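Side-chain contact in succinyl-CoA ligase (ADP-forming) subunit alpha (Methanosaeta concilii, PDB 6HXI), which belongs to the succinyl-CoA ligase alpha-subunit family, carries a citrate synthase-like region in its C-terminal half and binds coenzyme A: residues G364-L367 against K372-S375. Numbering follows the deposited sequence.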
loop_
_atom_site.group_PDB
_atom_site.type_symbol
_atom_site.label_atom_id
_atom_site.label_comp_id
_atom_site.label_asym_id
_atom_site.label_seq_id
_atom_site.Cartn_x
_atom_site.Cartn_y
_atom_site.Cartn_z
ATOM N N GLY B 364 14.969 -13.533 23.536
ATOM C CA GLY B 364 15.081 -14.418 24.682
ATOM C C GLY B 364 14.315 -15.713 24.618
ATOM O O GLY B 364 13.893 -16.145 23.546
ATOM N N GLU B 365 14.183 -16.357 25.781
ATOM C CA GLU B 365 13.471 -17.619 25.994
ATOM C C GLU B 365 12.001 -17.399 25.639
ATOM O O GLU B 365 11.347 -18.301 25.125
ATOM C CB GLU B 365 13.626 -18.014 27.491
ATOM C CG GLU B 365 12.718 -19.125 28.019
ATOM C CD GLU B 365 12.132 -18.904 29.410
ATOM O OE1 GLU B 365 10.915 -18.613 29.510
ATOM O OE2 GLU B 365 12.888 -19.043 30.401
ATOM N N GLU B 366 11.495 -16.169 25.878
ATOM C CA GLU B 366 10.096 -15.849 25.647
ATOM C C GLU B 366 9.905 -14.445 25.104
ATOM O O GLU B 366 10.588 -13.520 25.524
ATOM C CB GLU B 366 9.360 -15.986 26.976
ATOM C CG GLU B 366 7.898 -16.318 26.804
ATOM C CD GLU B 366 7.080 -16.216 28.071
ATOM O OE1 GLU B 366 7.492 -16.780 29.114
ATOM O OE2 GLU B 366 5.999 -15.589 28.007
ATOM N N LEU B 367 8.937 -14.283 24.208
ATOM C CA LEU B 367 8.558 -13.013 23.625
ATOM C C LEU B 367 8.127 -12.041 24.716
ATOM O O LEU B 367 7.385 -12.422 25.632
ATOM C CB LEU B 367 7.403 -13.276 22.636
ATOM C CG LEU B 367 6.789 -12.101 21.922
ATOM C CD1 LEU B 367 7.835 -11.385 21.037
ATOM C CD2 LEU B 367 5.605 -12.555 21.111
ATOM N N LYS B 372 7.301 -7.106 29.321
ATOM C CA LYS B 372 6.426 -8.056 30.042
ATOM C C LYS B 372 6.340 -9.369 29.203
ATOM O O LYS B 372 6.109 -9.313 27.990
ATOM C CB LYS B 372 5.030 -7.383 30.201
ATOM C CG LYS B 372 4.118 -7.998 31.203
ATOM C CD LYS B 372 3.111 -6.981 31.715
ATOM C CE LYS B 372 2.195 -7.606 32.747
ATOM N NZ LYS B 372 2.902 -7.928 34.020
ATOM N N LYS B 373 6.577 -10.530 29.831
ATOM C CA LYS B 373 6.478 -11.826 29.120
ATOM C C LYS B 373 5.055 -12.018 28.525
ATOM O O LYS B 373 4.061 -11.734 29.200
ATOM C CB LYS B 373 6.770 -12.991 30.075
ATOM C CG LYS B 373 8.203 -13.091 30.605
ATOM C CD LYS B 373 8.176 -13.932 31.892
ATOM C CE LYS B 373 9.563 -14.399 32.287
ATOM N NZ LYS B 373 10.163 -15.353 31.295
ATOM N N LEU B 374 4.964 -12.533 27.309
ATOM C CA LEU B 374 3.676 -12.770 26.655
ATOM C C LEU B 374 2.745 -13.651 27.502
ATOM O O LEU B 374 1.555 -13.339 27.594
ATOM C CB LEU B 374 3.850 -13.306 25.220
ATOM C CG LEU B 374 2.595 -13.662 24.380
ATOM C CD1 LEU B 374 1.583 -12.485 24.263
ATOM C CD2 LEU B 374 2.994 -14.132 23.017
ATOM N N SER B 375 3.284 -14.696 28.161
ATOM C CA SER B 375 2.498 -15.597 29.018
ATOM C C SER B 375 1.892 -14.837 30.168
ATOM O O SER B 375 0.757 -15.125 30.499
ATOM C CB SER B 375 3.332 -16.778 29.518
ATOM O OG SER B 375 4.437 -16.357 30.307
#
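Glu366 reaches across from the loop and sets one carboxylate oxygen against the first turn of helix 374-379. Its OE2 accepts a hydrogen bond from the backbone N of Ser375 at 2.9 Å, nearly in line with its own C-O bond (N-H...O angle 167°). OE2 accepts a second from the hydroxyl of Ser375, OG lying 2.9 Å away on the syn side and 15° out of the carboxylate plane. Serine suits this place because its short side chain, with OG between the backbone N and the carbonyl carbon, keeps the hydroxyl beside its own N-H, and one acceptor can serve both. Glutamate suits the other side: with CG anti to N (chi1 -153°) and the chain extended beyond, it spans the gap between loop and helix.

The backbone is pinned as well, Leu374 N donating to Leu367 O at 2.9 Å. This bond sits at the open end of the antiparallel hairpin 368-373 and ties the loop before it to the helix after it. The two leucines meet through their CD2 methyls, 3.6 Å apart, on the buried side, where branched apolar chains pack well. From the second subunit, Asp414 packs on Leu367, Arg501 on Leu374 and Lys500 on Glu366 and Ser375, while Lys493 hydrogen-bonds Glu365 O.

The outer side is looser. Lys373, at the N-cap position, crosses Glu366 at about a right angle, and its flexible length lets NZ approach both acids, which lie on the same side of it. Both salt bridges are long: NZ is 3.7 Å from Glu366 OE1 and 3.8 Å from OE1 of the exposed Glu365.

Thus OE2 of Glu366 satisfies polar groups at the helix start while OE1 faces a lysine. A carboxylate so placed, with cations nearby, would probably be stabilised in its charged form.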